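Long-range contacts in DNA polymerase (Bacillus phage phi29, PDB 2PYL), which copies viral DNA by protein-primed, strand-displacing synthesis with high processivity and fidelity, and also carries a 3'-5' exonuclease activity: residues Ser192-Gly197 / Asn387-Lys392; Lys124-Pro129 / Lys379-Leu384; Thr443-Cys448 / Asp458-Thr463. The protein carries 2 engineered substitutions. All coordinates share one frame; numbering follows the deposited sequence.

How the contacts relate
Contacts 1 and 2 share helix 376-393 and lie near the centre of the chain, about 13 Å apart between centres, whereas the centre of contact 3 is about 29 Å from theirs. Contact 1 is buried and mixes serine hydroxyls, leucines and a DNA-binding lysine. Contact 2 is only partly buried, joins an exonuclease loop to the same helix, and is almost wholly apolar. A salt bridge between Asp193 and Lys125 links these two, although its modelled length is too short to trust. Contact 3 is buried hydrophobic packing between a helix and a strand of the palm. All three reach the same TTP: weakly through Asn387, through Lys383, and through the magnesium held by Asp458.

Contact 1. Residues Ser192-Gly197 / Asn387-Lys392; sequences SDSLKG and NSLYGK. With TTP (thymidine-5'-triphosphate), chain F; nucleotides of chain B.
Ser194 and the pair Ser388 and Leu389 form the tight part of this contact. Ser194 CB sits 3.5 Å from Ser388 OG, and Ser194 OG lies 3.5 Å from Leu389 CB. Both hydroxyls find acceptors on the helix that carries Ser388: Ser194 OG bonds to Met385 O, pinning one helix to the other, while Ser388 OG turns back to Leu384 O. The small side chains of Ser194 and Ser388 are consistent with the close approach, 5.7 Å between Ser194 CA and Leu389 CA. The two segments run almost perpendicular, at 82°, with their axes 8.4 Å apart at closest approach.

Asn387 to Gly391 are the NSxYG end of the Kx3NSxYG signature (motif B) of family B polymerases, which begins at Lys383, on the fingers helix that lies against the nascent base pair. Asn387 and Gly391 are probably involved in binding the template-primer. Gly391 CA lies 3.2 Å from N3 of DA3 of chain B, the template adenine that pairs with TTP. Close by, Asn387 ND2 makes a weak hydrogen bond to TTP O1B.

Packing is looser at partly exposed Leu195. Its side chain crosses that of Leu389 at about a right angle, with the two CD1 methyls 4.1 Å apart, and its CB rests against Lys392 CG. Lys392 itself is buried against the DNA. Bent at chi2 (-67°) and then extended, it carries CE past Ser192 N and delivers NZ to OP2 of DA3 of chain B at 2.9 Å. Ser192 OG bonds another phosphate of the DNA.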
loop_
_atom_site.group_PDB
_atom_site.type_symbol
_atom_site.label_atom_id
_atom_site.label_comp_id
_atom_site.label_asym_id
_atom_site.label_seq_id
_atom_site.Cartn_x
_atom_site.Cartn_y
_atom_site.Cartn_z
ATOM N N SER C 192 -9.400 -7.936 0.489
ATOM C CA SER C 192 -10.190 -9.153 0.623
ATOM C C SER C 192 -11.516 -9.080 -0.143
ATOM O O SER C 192 -11.909 -10.023 -0.802
ATOM C CB SER C 192 -10.426 -9.441 2.099
ATOM O OG SER C 192 -10.966 -10.719 2.240
ATOM N N ASP C 193 -12.195 -7.943 -0.065
ATOM C CA ASP C 193 -13.407 -7.719 -0.858
ATOM C C ASP C 193 -13.153 -7.744 -2.369
ATOM O O ASP C 193 -14.039 -8.121 -3.150
ATOM C CB ASP C 193 -14.024 -6.376 -0.493
ATOM C CG ASP C 193 -14.729 -6.390 0.844
ATOM O OD1 ASP C 193 -15.419 -7.391 1.181
ATOM O OD2 ASP C 193 -14.627 -5.363 1.541
ATOM N N SER C 194 -11.961 -7.302 -2.766
ATOM C CA SER C 194 -11.558 -7.233 -4.169
ATOM C C SER C 194 -11.379 -8.630 -4.752
ATOM O O SER C 194 -11.936 -8.937 -5.800
ATOM C CB SER C 194 -10.267 -6.418 -4.310
ATOM O OG SER C 194 -9.824 -6.374 -5.648
ATOM N N LEU C 195 -10.620 -9.477 -4.060
ATOM C CA LEU C 195 -10.456 -10.872 -4.464
ATOM C C LEU C 195 -11.785 -11.632 -4.418
ATOM O O LEU C 195 -12.083 -12.393 -5.320
ATOM C CB LEU C 195 -9.393 -11.578 -3.600
ATOM C CG LEU C 195 -9.062 -13.011 -4.031
ATOM C CD1 LEU C 195 -8.569 -13.070 -5.524
ATOM C CD2 LEU C 195 -8.047 -13.627 -3.090
ATOM N N LYS C 196 -12.592 -11.413 -3.387
ATOM C CA LYS C 196 -13.919 -12.054 -3.306
ATOM C C LYS C 196 -14.837 -11.587 -4.438
ATOM O O LYS C 196 -15.588 -12.373 -4.990
ATOM C CB LYS C 196 -14.593 -11.786 -1.955
ATOM C CG LYS C 196 -16.011 -12.350 -1.853
ATOM C CD LYS C 196 -16.822 -11.747 -0.706
ATOM C CE LYS C 196 -17.400 -10.341 -1.029
ATOM N NZ LYS C 196 -16.533 -9.186 -0.595
ATOM N N GLY C 197 -14.785 -10.297 -4.754
ATOM C CA GLY C 197 -15.571 -9.730 -5.851
ATOM C C GLY C 197 -15.147 -10.264 -7.208
ATOM O O GLY C 197 -15.980 -10.466 -8.087
ATOM N N ASN C 387 -6.183 -2.078 -7.737
ATOM C CA ASN C 387 -4.782 -2.311 -7.400
ATOM C C ASN C 387 -4.538 -3.464 -6.404
ATOM O O ASN C 387 -3.505 -4.102 -6.472
ATOM C CB ASN C 387 -4.125 -1.040 -6.855
ATOM C CG ASN C 387 -3.916 0.026 -7.916
ATOM O OD1 ASN C 387 -3.626 -0.275 -9.082
ATOM N ND2 ASN C 387 -4.029 1.292 -7.506
ATOM N N SER C 388 -5.475 -3.702 -5.485
ATOM C CA SER C 388 -5.342 -4.768 -4.485
ATOM C C SER C 388 -5.630 -6.130 -5.099
ATOM O O SER C 388 -5.187 -7.150 -4.582
ATOM C CB SER C 388 -6.200 -4.520 -3.228
ATOM O OG SER C 388 -7.575 -4.400 -3.505
ATOM N N LEU C 389 -6.348 -6.145 -6.215
ATOM C CA LEU C 389 -6.546 -7.384 -6.952
ATOM C C LEU C 389 -5.211 -7.924 -7.470
ATOM O O LEU C 389 -4.950 -9.095 -7.307
ATOM C CB LEU C 389 -7.553 -7.235 -8.101
ATOM C CG LEU C 389 -7.928 -8.615 -8.664
ATOM C CD1 LEU C 389 -8.567 -9.487 -7.570
ATOM C CD2 LEU C 389 -8.811 -8.524 -9.907
ATOM N N TYR C 390 -4.390 -7.068 -8.088
ATOM C CA TYR C 390 -3.043 -7.444 -8.527
ATOM C C TYR C 390 -2.202 -7.929 -7.329
ATOM O O TYR C 390 -1.509 -8.949 -7.411
ATOM C CB TYR C 390 -2.337 -6.266 -9.258
ATOM C CG TYR C 390 -0.864 -6.132 -8.913
ATOM C CD1 TYR C 390 0.077 -7.048 -9.392
ATOM C CD2 TYR C 390 -0.422 -5.134 -8.058
ATOM C CE1 TYR C 390 1.415 -6.954 -9.031
ATOM C CE2 TYR C 390 0.894 -5.029 -7.711
ATOM C CZ TYR C 390 1.817 -5.946 -8.185
ATOM O OH TYR C 390 3.158 -5.825 -7.822
ATOM N N GLY C 391 -2.236 -7.167 -6.240
ATOM C CA GLY C 391 -1.501 -7.497 -5.036
ATOM C C GLY C 391 -1.954 -8.809 -4.462
ATOM O O GLY C 391 -1.114 -9.631 -4.086
ATOM N N LYS C 392 -3.272 -9.028 -4.410
ATOM C CA LYS C 392 -3.802 -10.291 -3.884
ATOM C C LYS C 392 -3.229 -11.532 -4.620
ATOM O O LYS C 392 -2.909 -12.543 -3.992
ATOM C CB LYS C 392 -5.343 -10.301 -3.878
ATOM C CG LYS C 392 -5.989 -9.662 -2.640
ATOM C CD LYS C 392 -5.727 -10.456 -1.391
ATOM C CE LYS C 392 -6.441 -9.891 -0.176
ATOM N NZ LYS C 392 -6.454 -10.873 0.978
HETATM P PA TTP F . -0.891 5.370 -9.155
HETATM O O1A TTP F . -0.451 6.284 -10.276
HETATM O O2A TTP F . -0.360 5.849 -7.833
HETATM O O3A TTP F . -2.477 5.269 -9.042
HETATM P PB TTP F . -3.470 4.967 -10.264
HETATM O O1B TTP F . -4.039 3.585 -10.146
HETATM O O2B TTP F . -2.894 5.322 -11.631
HETATM O O3B TTP F . -4.643 6.011 -9.901
HETATM P PG TTP F . -4.454 7.617 -9.970
HETATM O O1G TTP F . -3.400 7.980 -10.976
HETATM O O2G TTP F . -4.051 8.167 -8.632
HETATM O O3G TTP F . -5.813 8.129 -10.372
HETATM O "O5'" TTP F . -0.455 3.865 -9.433
HETATM C "C5'" TTP F . 0.512 3.449 -10.367
HETATM C "C4'" TTP F . 0.642 1.934 -10.231
HETATM O "O4'" TTP F . 1.280 1.571 -8.995
HETATM C "C3'" TTP F . -0.693 1.223 -10.223
HETATM O "O3'" TTP F . -1.166 0.936 -11.532
HETATM C "C2'" TTP F . -0.395 -0.020 -9.430
HETATM C "C1'" TTP F . 0.679 0.404 -8.444
HETATM N N1 TTP F . 0.017 0.692 -7.172
HETATM C C2 TTP F . -0.365 -0.373 -6.342
HETATM O O2 TTP F . -0.097 -1.538 -6.683
HETATM N N3 TTP F . -0.986 -0.132 -5.176
HETATM C C4 TTP F . -1.283 1.110 -4.781
HETATM O O4 TTP F . -1.879 1.309 -3.708
HETATM C C5 TTP F . -0.914 2.249 -5.646
HETATM C C5M TTP F . -1.217 3.676 -5.259
HETATM C C6 TTP F . -0.274 1.966 -6.829
ATOM P P DA B 3 -5.001 -7.803 3.184
ATOM O OP1 DA B 3 -5.067 -6.339 3.327
ATOM O OP2 DA B 3 -6.127 -8.578 2.651
ATOM O "O5'" DA B 3 -3.622 -7.908 2.356
ATOM C "C5'" DA B 3 -3.221 -8.977 1.580
ATOM C "C4'" DA B 3 -2.701 -8.524 0.225
ATOM O "O4'" DA B 3 -3.543 -7.475 -0.291
ATOM C "C3'" DA B 3 -1.290 -7.943 0.094
ATOM O "O3'" DA B 3 -0.266 -8.958 0.196
ATOM C "C2'" DA B 3 -1.427 -7.391 -1.314
ATOM C "C1'" DA B 3 -2.874 -6.894 -1.387
ATOM N N9 DA B 3 -2.966 -5.453 -1.273
ATOM C C8 DA B 3 -3.518 -4.731 -0.247
ATOM N N7 DA B 3 -3.450 -3.438 -0.417
ATOM C C5 DA B 3 -2.804 -3.299 -1.636
ATOM C C6 DA B 3 -2.430 -2.168 -2.403
ATOM N N6 DA B 3 -2.645 -0.923 -2.007
ATOM N N1 DA B 3 -1.805 -2.377 -3.583
ATOM C C2 DA B 3 -1.591 -3.638 -3.976
ATOM N N3 DA B 3 -1.894 -4.775 -3.358
ATOM C C4 DA B 3 -2.493 -4.538 -2.178
ATOM P P DT B 4 1.274 -8.624 0.402
ATOM O OP1 DT B 4 1.972 -9.902 0.589
ATOM O OP2 DT B 4 1.447 -7.517 1.363
ATOM O "O5'" DT B 4 1.702 -7.956 -0.970
ATOM C "C5'" DT B 4 1.747 -8.663 -2.191
ATOM C "C4'" DT B 4 2.391 -7.772 -3.227
ATOM O "O4'" DT B 4 1.486 -6.722 -3.644
ATOM C "C3'" DT B 4 3.646 -7.051 -2.748
ATOM O "O3'" DT B 4 4.748 -7.968 -2.750
ATOM C "C2'" DT B 4 3.741 -5.933 -3.781
ATOM C "C1'" DT B 4 2.283 -5.602 -4.014
ATOM N N1 DT B 4 1.888 -4.405 -3.228
ATOM C C2 DT B 4 2.092 -3.184 -3.812
ATOM O O2 DT B 4 2.566 -3.031 -4.932
ATOM N N3 DT B 4 1.703 -2.130 -3.021
ATOM C C4 DT B 4 1.142 -2.166 -1.765
ATOM O O4 DT B 4 0.839 -1.144 -1.175
ATOM C C5 DT B 4 0.978 -3.487 -1.200
ATOM C C7 DT B 4 0.399 -3.643 0.177
ATOM C C6 DT B 4 1.345 -4.524 -1.952
#

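Contact 2. Residues Lys124-Pro129 / Lys379-Leu384; sequences KKLPFP and KQLAKL. With TTP (thymidine-5'-triphosphate), chain F.
Phe128 presents the edge of its ring, not a face, to two consecutive residues of the helix. Leu381 CG lies in the ring plane, 3.8 Å from Phe128 CE1, while Gln380 CB meets Phe128 CE2 at the same 3.8 Å; the outer atom CZ points between them. A chi1 of -42° puts the ring beside the backbone N of Phe128 and aims this edge at the helix.

The branches of Leu381 divide the rest. CD1 approaches Leu126 CD2 at 4.2 Å, the two side chains crossing obliquely, and CD2 lies 3.7 Å from Lys125 O. Pro127 is the centre of an inverse gamma turn, closed by a hydrogen bond of 2.7 Å from Phe128 N to Leu126 O. Pro127 CG rests 4.3 Å from Leu384 CD2, one turn along from Leu381.

Lys383 leaves another side of the helix: extended beyond CG, it brings NZ within 2.9 Å of TTP O2G. The same helix thus packs on the exonuclease region and, through Lys383, holds the triphosphate. Around this packing, Ile133 of helix 130-137 lies on Leu126 and Phe128, Phe137 lies on Leu126 and Leu381, and helix 160-181 covers Leu126 with Ala176 and Leu177.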
loop_
_atom_site.group_PDB
_atom_site.type_symbol
_atom_site.label_atom_id
_atom_site.label_comp_id
_atom_site.label_asym_id
_atom_site.label_seq_id
_atom_site.Cartn_x
_atom_site.Cartn_y
_atom_site.Cartn_z
ATOM N N LYS C 124 -8.444 -0.602 7.656
ATOM C CA LYS C 124 -8.209 -1.607 6.603
ATOM C C LYS C 124 -9.338 -1.612 5.572
ATOM O O LYS C 124 -9.184 -2.078 4.452
ATOM C CB LYS C 124 -8.062 -3.007 7.205
ATOM C CG LYS C 124 -6.906 -3.183 8.175
ATOM C CD LYS C 124 -5.569 -3.037 7.518
ATOM C CE LYS C 124 -4.447 -3.241 8.516
ATOM N NZ LYS C 124 -4.401 -2.180 9.533
ATOM N N LYS C 125 -10.479 -1.080 5.974
ATOM C CA LYS C 125 -11.663 -1.006 5.145
ATOM C C LYS C 125 -11.817 0.400 4.546
ATOM O O LYS C 125 -12.333 0.559 3.436
ATOM C CB LYS C 125 -12.860 -1.314 6.037
ATOM C CG LYS C 125 -13.955 -2.094 5.379
ATOM C CD LYS C 125 -13.722 -3.598 5.478
ATOM C CE LYS C 125 -14.406 -4.294 4.297
ATOM N NZ LYS C 125 -13.680 -4.011 3.020
ATOM N N LEU C 126 -11.408 1.411 5.317
ATOM C CA LEU C 126 -11.542 2.826 4.958
ATOM C C LEU C 126 -10.262 3.588 5.319
ATOM O O LEU C 126 -10.224 4.275 6.330
ATOM C CB LEU C 126 -12.726 3.438 5.710
ATOM C CG LEU C 126 -14.131 2.885 5.416
ATOM C CD1 LEU C 126 -15.062 3.163 6.585
ATOM C CD2 LEU C 126 -14.666 3.471 4.104
ATOM N N PRO C 127 -9.200 3.444 4.509
ATOM C CA PRO C 127 -7.886 3.998 4.845
ATOM C C PRO C 127 -7.787 5.516 4.658
ATOM O O PRO C 127 -6.964 5.993 3.885
ATOM C CB PRO C 127 -6.940 3.264 3.875
ATOM C CG PRO C 127 -7.784 2.923 2.717
ATOM C CD PRO C 127 -9.172 2.697 3.237
ATOM N N PHE C 128 -8.620 6.248 5.397
ATOM C CA PHE C 128 -8.675 7.711 5.336
ATOM C C PHE C 128 -8.873 8.281 6.749
ATOM O O PHE C 128 -9.410 7.589 7.633
ATOM C CB PHE C 128 -9.839 8.191 4.436
ATOM C CG PHE C 128 -10.009 7.399 3.165
ATOM C CD1 PHE C 128 -11.007 6.435 3.057
ATOM C CD2 PHE C 128 -9.172 7.616 2.079
ATOM C CE1 PHE C 128 -11.157 5.693 1.895
ATOM C CE2 PHE C 128 -9.314 6.874 0.909
ATOM C CZ PHE C 128 -10.306 5.913 0.818
ATOM N N PRO C 129 -8.476 9.553 6.958
ATOM C CA PRO C 129 -8.884 10.276 8.162
ATOM C C PRO C 129 -10.411 10.314 8.321
ATOM O O PRO C 129 -11.139 10.358 7.314
ATOM C CB PRO C 129 -8.352 11.695 7.914
ATOM C CG PRO C 129 -7.268 11.538 6.978
ATOM C CD PRO C 129 -7.646 10.399 6.088
ATOM N N LYS C 379 -13.686 7.384 -4.854
ATOM C CA LYS C 379 -12.819 7.164 -6.006
ATOM C C LYS C 379 -11.553 6.382 -5.621
ATOM O O LYS C 379 -11.149 5.458 -6.330
ATOM C CB LYS C 379 -12.427 8.512 -6.614
ATOM C CG LYS C 379 -11.612 8.442 -7.883
ATOM C CD LYS C 379 -11.014 9.803 -8.193
ATOM C CE LYS C 379 -10.965 10.079 -9.687
ATOM N NZ LYS C 379 -12.322 10.336 -10.280
ATOM N N GLN C 380 -10.926 6.768 -4.515
ATOM C CA GLN C 380 -9.712 6.090 -4.056
ATOM C C GLN C 380 -9.978 4.621 -3.680
ATOM O O GLN C 380 -9.097 3.761 -3.826
ATOM C CB GLN C 380 -9.083 6.833 -2.884
ATOM C CG GLN C 380 -8.678 8.276 -3.187
ATOM C CD GLN C 380 -7.769 8.388 -4.393
ATOM O OE1 GLN C 380 -8.113 9.034 -5.380
ATOM N NE2 GLN C 380 -6.603 7.733 -4.333
ATOM N N LEU C 381 -11.195 4.336 -3.231
ATOM C CA LEU C 381 -11.602 2.975 -2.893
ATOM C C LEU C 381 -11.757 2.109 -4.136
ATOM O O LEU C 381 -11.409 0.937 -4.103
ATOM C CB LEU C 381 -12.920 2.982 -2.104
ATOM C CG LEU C 381 -12.863 3.367 -0.623
ATOM C CD1 LEU C 381 -14.280 3.538 -0.070
ATOM C CD2 LEU C 381 -12.085 2.319 0.187
ATOM N N ALA C 382 -12.306 2.674 -5.210
ATOM C CA ALA C 382 -12.422 1.973 -6.495
ATOM C C ALA C 382 -11.027 1.726 -7.091
ATOM O O ALA C 382 -10.719 0.646 -7.581
ATOM C CB ALA C 382 -13.285 2.767 -7.465
ATOM N N LYS C 383 -10.187 2.737 -7.012
ATOM C CA LYS C 383 -8.789 2.614 -7.356
ATOM C C LYS C 383 -8.137 1.433 -6.568
ATOM O O LYS C 383 -7.397 0.629 -7.143
ATOM C CB LYS C 383 -8.122 3.975 -7.086
ATOM C CG LYS C 383 -6.630 4.055 -7.251
ATOM C CD LYS C 383 -6.110 5.444 -6.858
ATOM C CE LYS C 383 -4.601 5.414 -6.543
ATOM N NZ LYS C 383 -4.004 6.747 -6.136
ATOM N N LEU C 384 -8.444 1.322 -5.273
ATOM C CA LEU C 384 -7.870 0.279 -4.407
ATOM C C LEU C 384 -8.380 -1.122 -4.757
ATOM O O LEU C 384 -7.638 -2.097 -4.690
ATOM C CB LEU C 384 -8.103 0.592 -2.913
ATOM C CG LEU C 384 -7.486 -0.350 -1.859
ATOM C CD1 LEU C 384 -5.936 -0.402 -1.896
ATOM C CD2 LEU C 384 -7.975 0.051 -0.440
HETATM P PA TTP F . -0.891 5.370 -9.155
HETATM O O1A TTP F . -0.451 6.284 -10.276
HETATM O O2A TTP F . -0.360 5.849 -7.833
HETATM O O3A TTP F . -2.477 5.269 -9.042
HETATM P PB TTP F . -3.470 4.967 -10.264
HETATM O O1B TTP F . -4.039 3.585 -10.146
HETATM O O2B TTP F . -2.894 5.322 -11.631
HETATM O O3B TTP F . -4.643 6.011 -9.901
HETATM P PG TTP F . -4.454 7.617 -9.970
HETATM O O1G TTP F . -3.400 7.980 -10.976
HETATM O O2G TTP F . -4.051 8.167 -8.632
HETATM O O3G TTP F . -5.813 8.129 -10.372
HETATM O "O5'" TTP F . -0.455 3.865 -9.433
HETATM C "C5'" TTP F . 0.512 3.449 -10.367
HETATM C "C4'" TTP F . 0.642 1.934 -10.231
HETATM O "O4'" TTP F . 1.280 1.571 -8.995
HETATM C "C3'" TTP F . -0.693 1.223 -10.223
HETATM O "O3'" TTP F . -1.166 0.936 -11.532
HETATM C "C2'" TTP F . -0.395 -0.020 -9.430
HETATM C "C1'" TTP F . 0.679 0.404 -8.444
HETATM N N1 TTP F . 0.017 0.692 -7.172
HETATM C C2 TTP F . -0.365 -0.373 -6.342
HETATM O O2 TTP F . -0.097 -1.538 -6.683
HETATM N N3 TTP F . -0.986 -0.132 -5.176
HETATM C C4 TTP F . -1.283 1.110 -4.781
HETATM O O4 TTP F . -1.879 1.309 -3.708
HETATM C C5 TTP F . -0.914 2.249 -5.646
HETATM C C5M TTP F . -1.217 3.676 -5.259
HETATM C C6 TTP F . -0.274 1.966 -6.829
#

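Contact 3. Residues Thr443-Cys448 / Asp458-Thr463. With MG (magnesium ion), chain E; TTP (thymidine-5'-triphosphate), chain F.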
loop_
_atom_site.group_PDB
_atom_site.type_symbol
_atom_site.label_atom_id
_atom_site.label_comp_id
_atom_site.label_asym_id
_atom_site.label_seq_id
_atom_site.Cartn_x
_atom_site.Cartn_y
_atom_site.Cartn_z
ATOM N N THR C 443 10.236 1.180 -22.328
ATOM C CA THR C 443 10.291 1.371 -23.788
ATOM C C THR C 443 9.912 2.805 -24.192
ATOM O O THR C 443 10.470 3.372 -25.133
ATOM C CB THR C 443 9.434 0.331 -24.556
ATOM O OG1 THR C 443 8.066 0.439 -24.160
ATOM C CG2 THR C 443 9.934 -1.095 -24.282
ATOM N N ALA C 444 9.001 3.400 -23.434
ATOM C CA ALA C 444 8.612 4.784 -23.631
ATOM C C ALA C 444 9.739 5.714 -23.185
ATOM O O ALA C 444 10.061 6.669 -23.870
ATOM C CB ALA C 444 7.321 5.090 -22.879
ATOM N N ALA C 445 10.335 5.422 -22.038
ATOM C CA ALA C 445 11.501 6.170 -21.549
ATOM C C ALA C 445 12.658 6.118 -22.549
ATOM O O ALA C 445 13.302 7.129 -22.837
ATOM C CB ALA C 445 11.944 5.630 -20.197
ATOM N N GLN C 446 12.896 4.924 -23.078
ATOM C CA GLN C 446 13.945 4.685 -24.040
ATOM C C GLN C 446 13.703 5.404 -25.388
ATOM O O GLN C 446 14.651 5.848 -26.030
ATOM C CB GLN C 446 14.111 3.170 -24.276
ATOM C CG GLN C 446 15.272 2.808 -25.187
ATOM C CD GLN C 446 16.587 3.362 -24.691
ATOM O OE1 GLN C 446 16.856 3.364 -23.486
ATOM N NE2 GLN C 446 17.413 3.843 -25.608
ATOM N N ALA C 447 12.439 5.482 -25.806
ATOM C CA ALA C 447 12.061 6.196 -27.025
ATOM C C ALA C 447 12.279 7.701 -26.876
ATOM O O ALA C 447 12.515 8.388 -27.862
ATOM C CB ALA C 447 10.623 5.892 -27.405
ATOM N N CYS C 448 12.227 8.196 -25.642
ATOM C CA CYS C 448 12.468 9.616 -25.325
ATOM C C CYS C 448 13.833 9.862 -24.679
ATOM O O CYS C 448 14.021 10.835 -23.940
ATOM C CB CYS C 448 11.368 10.119 -24.397
ATOM S SG CYS C 448 9.738 9.851 -25.080
ATOM N N ASP C 458 5.016 4.184 -13.453
ATOM C CA ASP C 458 3.946 4.389 -14.445
ATOM C C ASP C 458 4.064 5.743 -15.144
ATOM O O ASP C 458 3.115 6.218 -15.771
ATOM C CB ASP C 458 2.567 4.265 -13.787
ATOM C CG ASP C 458 2.245 5.421 -12.867
ATOM O OD1 ASP C 458 1.036 5.719 -12.706
ATOM O OD2 ASP C 458 3.175 6.048 -12.308
ATOM N N SER C 459 5.250 6.329 -15.078
ATOM C CA SER C 459 5.395 7.727 -15.424
ATOM C C SER C 459 6.765 8.046 -15.981
ATOM O O SER C 459 7.758 7.454 -15.580
ATOM C CB SER C 459 5.120 8.582 -14.191
ATOM O OG SER C 459 6.015 8.249 -13.156
ATOM N N ILE C 460 6.799 8.992 -16.912
ATOM C CA ILE C 460 8.051 9.505 -17.460
ATOM C C ILE C 460 8.066 11.037 -17.339
ATOM O O ILE C 460 7.065 11.709 -17.617
ATOM C CB ILE C 460 8.328 9.016 -18.919
ATOM C CG1 ILE C 460 7.186 9.345 -19.854
ATOM C CG2 ILE C 460 8.562 7.509 -18.952
ATOM C CD1 ILE C 460 7.478 9.008 -21.318
ATOM N N HIS C 461 9.185 11.559 -16.841
ATOM C CA HIS C 461 9.420 12.991 -16.706
ATOM C C HIS C 461 10.410 13.429 -17.779
ATOM O O HIS C 461 11.505 12.890 -17.871
ATOM C CB HIS C 461 9.975 13.322 -15.317
ATOM C CG HIS C 461 9.087 12.894 -14.187
ATOM N ND1 HIS C 461 8.866 13.678 -13.076
ATOM C CD2 HIS C 461 8.351 11.772 -14.004
ATOM C CE1 HIS C 461 8.041 13.054 -12.259
ATOM N NE2 HIS C 461 7.713 11.896 -12.798
ATOM N N LEU C 462 10.005 14.402 -18.595
ATOM C CA LEU C 462 10.790 14.859 -19.756
ATOM C C LEU C 462 11.141 16.343 -19.685
ATOM O O LEU C 462 10.424 17.125 -19.077
ATOM C CB LEU C 462 10.007 14.615 -21.052
ATOM C CG LEU C 462 9.565 13.202 -21.406
ATOM C CD1 LEU C 462 8.948 13.226 -22.773
ATOM C CD2 LEU C 462 10.718 12.203 -21.348
ATOM N N THR C 463 12.253 16.716 -20.314
ATOM C CA THR C 463 12.581 18.119 -20.544
ATOM C C THR C 463 11.713 18.650 -21.685
ATOM O O THR C 463 11.268 17.882 -22.546
ATOM C CB THR C 463 14.069 18.319 -20.910
ATOM O OG1 THR C 463 14.426 17.425 -21.977
ATOM C CG2 THR C 463 14.979 18.081 -19.704
HETATM MG MG MG E . 0.642 7.822 -11.388
HETATM P PA TTP F . -0.891 5.370 -9.155
HETATM O O1A TTP F . -0.451 6.284 -10.276
HETATM O O2A TTP F . -0.360 5.849 -7.833
HETATM O O3A TTP F . -2.477 5.269 -9.042
HETATM P PB TTP F . -3.470 4.967 -10.264
HETATM O O1B TTP F . -4.039 3.585 -10.146
HETATM O O2B TTP F . -2.894 5.322 -11.631
HETATM O O3B TTP F . -4.643 6.011 -9.901
HETATM P PG TTP F . -4.454 7.617 -9.970
HETATM O O1G TTP F . -3.400 7.980 -10.976
HETATM O O2G TTP F . -4.051 8.167 -8.632
HETATM O O3G TTP F . -5.813 8.129 -10.372
HETATM O "O5'" TTP F . -0.455 3.865 -9.433
HETATM C "C5'" TTP F . 0.512 3.449 -10.367
HETATM C "C4'" TTP F . 0.642 1.934 -10.231
HETATM O "O4'" TTP F . 1.280 1.571 -8.995
HETATM C "C3'" TTP F . -0.693 1.223 -10.223
HETATM O "O3'" TTP F . -1.166 0.936 -11.532
HETATM C "C2'" TTP F . -0.395 -0.020 -9.430
HETATM C "C1'" TTP F . 0.679 0.404 -8.444
HETATM N N1 TTP F . 0.017 0.692 -7.172
HETATM C C2 TTP F . -0.365 -0.373 -6.342
HETATM O O2 TTP F . -0.097 -1.538 -6.683
HETATM N N3 TTP F . -0.986 -0.132 -5.176
HETATM C C4 TTP F . -1.283 1.110 -4.781
HETATM O O4 TTP F . -1.879 1.309 -3.708
HETATM C C5 TTP F . -0.914 2.249 -5.646
HETATM C C5M TTP F . -1.217 3.676 -5.259
HETATM C C6 TTP F . -0.274 1.966 -6.829
HETATM O O HOH W 1 -1.097 9.023 -10.718
#
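The YCDTD motif of the polymerase palm spans the end of strand 452-456 and the turn into strand 459-463, and this hairpin packs on the C-terminal end of helix 427-447 through Ile460 and Leu462. Both strands belong to an antiparallel sheet in which 459-463 lies between 452-456 and 245-250, the strand that supplies Asp249. The CB atoms of Ile460 and Leu462 point toward the helix, whereas His461, between them, serves the other side of the sheet and bonds through ND1 to Tyr494 OH.

Backbones come closest at Ala445 and Ile460, whose CA atoms are 6.3 Å apart, and small residues line the helix there. Ile460 uses its two arms separately: CG2 meets Ala445 CB at 4.1 Å, and CD1 meets Ala444 CB at 4.2 Å. With CG1 between the backbone N and the carbonyl carbon (chi1 55°), the longer arm also passes near Cys448 SG. Two residues further along the strand, Leu462 CD2 touches Cys448 CB at 3.7 Å, where the chain leaves helical geometry. No hydrogen bond crosses between the segments; the contact is apolar packing.

At the other end of the strand, Asp458 reaches the catalytic centre. The magnesium bound here is also held by Asp249, by a water, and by TTP O1A at 2.2 Å. Asp458 binds it through OD1 alone: OD1 stands at a rather long 2.5 Å from the magnesium, while OD2 remains 3.2 Å away.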